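Side-chain contacts in putative carboxylesterase (Lactobacillus plantarum WCFS1, PDB 3BJR), which is a putative carboxylesterase of the alpha/beta-hydrolase type, and so probably hydrolyses carboxylic esters, though its natural substrate is not established: residues Gly59-Ile64 with Gly135-Leu140; Pro170-Leu175 with Ala221-Ala226. All coordinates share one frame; numbering follows the deposited sequence.

Contact 1: Gly59-Ile64 with Gly135-Leu140; sequences GSYTHI and GHIVAL
Tyr61, in the loop after strand 50-56, and Ile137, in helix 133-153, are the closest backbone pair here, yet their CA atoms stand 10.7 Å apart. The Tyr61 side chain spans most of that gap. Its CG lies anti to the carbonyl carbon (chi1 -53°), and the ring runs out toward the helix. Ile137 comes to meet it from the opposite direction. The CD1 methyl of Ile137 sits at the ring edge, near the ring plane, 3.8 Å from Tyr61 CE1. Ile137 CG1 packs against Tyr61 OH at 3.8 Å. Helix 133-153 follows strand 125-131. The GxSxG pattern at Gly130, Ser132 and Gly134, where strand gives way to helix, is consistent with the nucleophile elbow of an alpha/beta hydrolase, and Ile137 touches it. His136 crosses the tyrosine at about a right angle, with ND1 4.1 Å from Tyr61 OH. A water lies between them, in the plane of the tyrosine ring and 2.7 Å from Tyr61 OH. Its approach to His136 ND1 is too short for a normal bond, so that half of the bridge is doubtful. The other ring nitrogen, NE2, bonds to Leu195 O. A leucine in place of Tyr61 would probably deprive the water of its hydroxyl partner and open a gap beside Ile137. At the far side of the turn, Thr62 N and Thr62 OG1 both donate to Gly59 O, at 3.0 and 2.9 Å.

Contact 2: Pro170-Leu175 with Ala221-Ala226; sequences PVISPL and ATNTLA
Ile172 lays its CD1 methyl against the side-chain amide of Asn223, 3.3 Å from ND2. The same methyl is 3.9 Å from Asn223 CG, and Ile172 CG1 also comes near ND2. The two side chains cross obliquely. Ile172 CG1 stands beside the backbone N (chi1 -61°), and with chi2 extended at 176° the CD1 methyl reaches out to the helix. This pair is apolar on one side and polar on the other. The amide nitrogen, Asn223 ND2, donates to a water at 3.1 Å. That water also takes a weak bond from Ile172 N, so it loosely links the loop backbone at Ile172 to the side chain of Asn223. A second bridge lies further in. The Pro170 ring meets Thr224 at about a right angle, with CG 3.8 Å from OG1. Beside them a water donates to Pro170 O at 2.8 Å and pairs with Thr224 OG1 at 3.0 Å. The loop and the helix are therefore joined by two small packing contacts and two waters. Beyond Ile172 the loop bends in an ST turn, where Leu175 N donates to Ser173 OG. Ala221, the N-cap residue of the helix, packs with Thr222 and Leu225 against the second subunit. Pro170 and Thr224 both touch Thr212 of strand 208-213, while Ile172 packs on His136 of helix 133-153. Helix 222-233 forms the crossover between the neighbouring parallel strands 208-213 and 238-243, and Thr224 rests on Ile210 and Leu240 of those strands.

From the N terminus, the chain leaves strand 50-56 into the loop 59-64. It returns as helix 133-153 to close contact 1, after an intervening stretch that includes helices 66-77 and 100-114 and strands 82-87 and 125-131. Contact 2 opens only afterwards, in the loop past strand 165-168, and closes at helix 222-233. The two loops are in series and neither nests nor crosses. The centres of contact 1 and contact 2 are about 11 Å apart. His136 CB packs on Val171 O and Tyr61 CD2 on Leu175 CB. The loop 170-175 thus meets both segments of contact 1 as well as helix 222-233, and these touches join the two contacts.

Contact 1: Gly59-Ile64 with Gly135-Leu140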
loop_
_atom_site.group_PDB
_atom_site.type_symbol
_atom_site.label_atom_id
_atom_site.label_comp_id
_atom_site.label_asym_id
_atom_site.label_seq_id
_atom_site.Cartn_x
_atom_site.Cartn_y
_atom_site.Cartn_z
ATOM N N GLY A 59 -3.947 -6.338 -21.963
ATOM C CA GLY A 59 -4.534 -6.814 -23.207
ATOM C C GLY A 59 -5.132 -8.202 -23.179
ATOM O O GLY A 59 -5.555 -8.694 -24.229
ATOM N N SER A 60 -5.165 -8.838 -21.998
ATOM C CA SER A 60 -5.785 -10.176 -21.808
ATOM C C SER A 60 -5.198 -11.269 -22.675
ATOM O O SER A 60 -5.819 -12.311 -22.834
ATOM C CB SER A 60 -7.314 -10.127 -22.046
ATOM O OG SER A 60 -7.855 -9.189 -21.168
ATOM N N TYR A 61 -3.998 -11.025 -23.216
ATOM C CA TYR A 61 -3.299 -11.943 -24.125
ATOM C C TYR A 61 -4.015 -12.077 -25.447
ATOM O O TYR A 61 -3.696 -12.976 -26.204
ATOM C CB TYR A 61 -3.013 -13.341 -23.517
ATOM C CG TYR A 61 -2.300 -13.253 -22.194
ATOM C CD1 TYR A 61 -0.956 -12.896 -22.126
ATOM C CD2 TYR A 61 -2.979 -13.486 -21.001
ATOM C CE1 TYR A 61 -0.310 -12.752 -20.868
ATOM C CE2 TYR A 61 -2.347 -13.378 -19.792
ATOM C CZ TYR A 61 -1.015 -13.017 -19.728
ATOM O OH TYR A 61 -0.436 -12.904 -18.496
ATOM N N THR A 62 -4.943 -11.164 -25.753
ATOM C CA THR A 62 -5.668 -11.200 -27.045
ATOM C C THR A 62 -5.167 -10.139 -28.045
ATOM O O THR A 62 -5.292 -10.297 -29.258
ATOM C CB THR A 62 -7.201 -11.026 -26.836
ATOM O OG1 THR A 62 -7.453 -9.757 -26.214
ATOM C CG2 THR A 62 -7.774 -12.140 -25.964
ATOM N N HIS A 63 -4.584 -9.066 -27.512
ATOM C CA HIS A 63 -4.117 -7.939 -28.294
ATOM C C HIS A 63 -3.172 -7.161 -27.390
ATOM O O HIS A 63 -3.102 -7.426 -26.186
ATOM C CB HIS A 63 -5.322 -7.045 -28.696
ATOM C CG HIS A 63 -5.874 -6.234 -27.559
ATOM N ND1 HIS A 63 -5.822 -4.854 -27.530
ATOM C CD2 HIS A 63 -6.453 -6.608 -26.394
ATOM C CE1 HIS A 63 -6.315 -4.418 -26.382
ATOM N NE2 HIS A 63 -6.684 -5.464 -25.667
ATOM N N ILE A 64 -2.412 -6.231 -27.958
ATOM C CA ILE A 64 -1.613 -5.301 -27.144
ATOM C C ILE A 64 -2.266 -3.926 -27.360
ATOM O O ILE A 64 -2.439 -3.514 -28.508
ATOM C CB ILE A 64 -0.105 -5.318 -27.524
ATOM C CG1 ILE A 64 0.570 -6.666 -27.152
ATOM C CG2 ILE A 64 0.657 -4.191 -26.825
ATOM C CD1 ILE A 64 0.813 -6.867 -25.632
ATOM N N GLY A 135 1.438 -7.396 -15.473
ATOM C CA GLY A 135 1.924 -7.444 -14.072
ATOM C C GLY A 135 2.180 -8.876 -13.620
ATOM O O GLY A 135 3.036 -9.162 -12.792
ATOM N N HIS A 136 1.403 -9.802 -14.151
ATOM C CA HIS A 136 1.575 -11.191 -13.861
ATOM C C HIS A 136 2.877 -11.665 -14.530
ATOM O O HIS A 136 3.676 -12.361 -13.909
ATOM C CB HIS A 136 0.348 -11.947 -14.357
ATOM C CG HIS A 136 0.313 -13.409 -14.001
ATOM N ND1 HIS A 136 -0.484 -14.302 -14.673
ATOM C CD2 HIS A 136 0.981 -14.130 -13.069
ATOM C CE1 HIS A 136 -0.313 -15.514 -14.166
ATOM N NE2 HIS A 136 0.560 -15.432 -13.183
ATOM N N ILE A 137 3.059 -11.281 -15.791
ATOM C CA ILE A 137 4.255 -11.566 -16.567
ATOM C C ILE A 137 5.491 -11.065 -15.856
ATOM O O ILE A 137 6.460 -11.793 -15.724
ATOM C CB ILE A 137 4.213 -10.881 -17.968
ATOM C CG1 ILE A 137 3.116 -11.500 -18.872
ATOM C CG2 ILE A 137 5.615 -10.949 -18.613
ATOM C CD1 ILE A 137 2.706 -10.612 -20.068
ATOM N N VAL A 138 5.451 -9.805 -15.410
ATOM C CA VAL A 138 6.585 -9.209 -14.698
ATOM C C VAL A 138 6.848 -9.859 -13.317
ATOM O O VAL A 138 8.026 -10.095 -12.934
ATOM C CB VAL A 138 6.449 -7.651 -14.644
ATOM C CG1 VAL A 138 7.491 -7.015 -13.737
ATOM C CG2 VAL A 138 6.563 -7.035 -16.105
ATOM N N ALA A 139 5.780 -10.167 -12.582
ATOM C CA ALA A 139 5.891 -10.868 -11.271
ATOM C C ALA A 139 6.624 -12.229 -11.437
ATOM O O ALA A 139 7.466 -12.616 -10.634
ATOM C CB ALA A 139 4.513 -11.061 -10.665
ATOM N N LEU A 140 6.279 -12.935 -12.497
ATOM C CA LEU A 140 6.881 -14.195 -12.790
ATOM C C LEU A 140 8.285 -14.032 -13.335
ATOM O O LEU A 140 9.118 -14.899 -13.107
ATOM C CB LEU A 140 6.053 -15.001 -13.786
ATOM C CG LEU A 140 4.725 -15.591 -13.324
ATOM C CD1 LEU A 140 4.021 -16.130 -14.582
ATOM C CD2 LEU A 140 4.869 -16.730 -12.236
HETATM O O HOH W 1 -1.961 -13.287 -16.329
#

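Contact 2: Pro170-Leu175 with Ala221-Ala226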
loop_
_atom_site.group_PDB
_atom_site.type_symbol
_atom_site.label_atom_id
_atom_site.label_comp_id
_atom_site.label_asym_id
_atom_site.label_seq_id
_atom_site.Cartn_x
_atom_site.Cartn_y
_atom_site.Cartn_z
ATOM N N PRO A 170 -1.939 -5.419 -11.254
ATOM C CA PRO A 170 -1.703 -6.744 -11.797
ATOM C C PRO A 170 -2.964 -7.593 -11.827
ATOM O O PRO A 170 -3.733 -7.555 -10.895
ATOM C CB PRO A 170 -0.659 -7.352 -10.851
ATOM C CG PRO A 170 -0.437 -6.381 -9.752
ATOM C CD PRO A 170 -1.224 -5.172 -9.990
ATOM N N VAL A 171 -3.118 -8.380 -12.883
ATOM C CA VAL A 171 -4.249 -9.265 -13.103
ATOM C C VAL A 171 -3.719 -10.628 -13.514
ATOM O O VAL A 171 -2.951 -10.730 -14.421
ATOM C CB VAL A 171 -5.220 -8.706 -14.217
ATOM C CG1 VAL A 171 -6.204 -9.798 -14.731
ATOM C CG2 VAL A 171 -5.942 -7.460 -13.718
ATOM N N ILE A 172 -4.133 -11.675 -12.818
ATOM C CA ILE A 172 -3.790 -13.058 -13.168
ATOM C C ILE A 172 -4.850 -13.697 -14.055
ATOM O O ILE A 172 -5.991 -13.677 -13.738
ATOM C CB ILE A 172 -3.675 -13.902 -11.911
ATOM C CG1 ILE A 172 -2.560 -13.348 -11.031
ATOM C CG2 ILE A 172 -3.445 -15.373 -12.291
ATOM C CD1 ILE A 172 -2.477 -14.076 -9.753
ATOM N N SER A 173 -4.471 -14.249 -15.178
ATOM C CA SER A 173 -5.400 -14.907 -16.071
ATOM C C SER A 173 -4.844 -16.305 -16.231
ATOM O O SER A 173 -3.637 -16.466 -16.206
ATOM C CB SER A 173 -5.459 -14.210 -17.451
ATOM O OG SER A 173 -5.849 -15.092 -18.541
ATOM N N PRO A 174 -5.715 -17.311 -16.415
ATOM C CA PRO A 174 -5.250 -18.648 -16.635
ATOM C C PRO A 174 -4.808 -18.899 -18.055
ATOM O O PRO A 174 -4.471 -20.047 -18.373
ATOM C CB PRO A 174 -6.460 -19.492 -16.302
ATOM C CG PRO A 174 -7.610 -18.648 -16.672
ATOM C CD PRO A 174 -7.182 -17.251 -16.348
ATOM N N LEU A 175 -4.773 -17.865 -18.899
ATOM C CA LEU A 175 -4.346 -18.050 -20.308
ATOM C C LEU A 175 -2.841 -18.241 -20.412
ATOM O O LEU A 175 -2.350 -18.931 -21.315
ATOM C CB LEU A 175 -4.847 -16.895 -21.185
ATOM C CG LEU A 175 -6.396 -16.904 -21.251
ATOM C CD1 LEU A 175 -7.021 -15.526 -21.581
ATOM C CD2 LEU A 175 -6.853 -18.058 -22.204
ATOM N N ALA A 221 -8.024 -7.339 -4.308
ATOM C CA ALA A 221 -6.568 -7.217 -4.294
ATOM C C ALA A 221 -5.866 -8.329 -3.514
ATOM O O ALA A 221 -4.686 -8.266 -3.354
ATOM C CB ALA A 221 -6.135 -5.805 -3.742
ATOM N N THR A 222 -6.598 -9.340 -3.061
ATOM C CA THR A 222 -6.077 -10.423 -2.241
ATOM C C THR A 222 -4.858 -11.154 -2.862
ATOM O O THR A 222 -3.896 -11.416 -2.158
ATOM C CB THR A 222 -7.237 -11.365 -1.810
ATOM O OG1 THR A 222 -7.824 -11.925 -2.965
ATOM C CG2 THR A 222 -8.333 -10.607 -1.070
ATOM N N ASN A 223 -4.859 -11.416 -4.164
ATOM C CA ASN A 223 -3.695 -11.994 -4.841
ATOM C C ASN A 223 -2.448 -11.145 -4.684
ATOM O O ASN A 223 -1.376 -11.677 -4.468
ATOM C CB ASN A 223 -3.898 -12.122 -6.375
ATOM C CG ASN A 223 -4.804 -13.279 -6.770
ATOM O OD1 ASN A 223 -5.106 -14.156 -5.962
ATOM N ND2 ASN A 223 -5.238 -13.287 -8.038
ATOM N N THR A 224 -2.589 -9.844 -4.906
ATOM C CA THR A 224 -1.482 -8.898 -4.796
ATOM C C THR A 224 -0.967 -8.810 -3.342
ATOM O O THR A 224 0.242 -8.749 -3.105
ATOM C CB THR A 224 -1.923 -7.526 -5.372
ATOM O OG1 THR A 224 -2.331 -7.711 -6.731
ATOM C CG2 THR A 224 -0.810 -6.496 -5.325
ATOM N N LEU A 225 -1.889 -8.810 -2.387
ATOM C CA LEU A 225 -1.542 -8.801 -0.988
ATOM C C LEU A 225 -0.747 -10.057 -0.650
ATOM O O LEU A 225 0.158 -10.005 0.159
ATOM C CB LEU A 225 -2.783 -8.699 -0.100
ATOM C CG LEU A 225 -3.517 -7.349 -0.050
ATOM C CD1 LEU A 225 -4.783 -7.495 0.708
ATOM C CD2 LEU A 225 -2.656 -6.316 0.598
ATOM N N ALA A 226 -1.071 -11.173 -1.295
ATOM C CA ALA A 226 -0.393 -12.442 -1.044
ATOM C C ALA A 226 1.011 -12.414 -1.585
ATOM O O ALA A 226 1.903 -12.956 -0.969
ATOM C CB ALA A 226 -1.177 -13.593 -1.636
HETATM O O HOH W 2 -4.439 -6.476 -8.450
HETATM O O HOH W 3 -5.604 -10.719 -9.817
#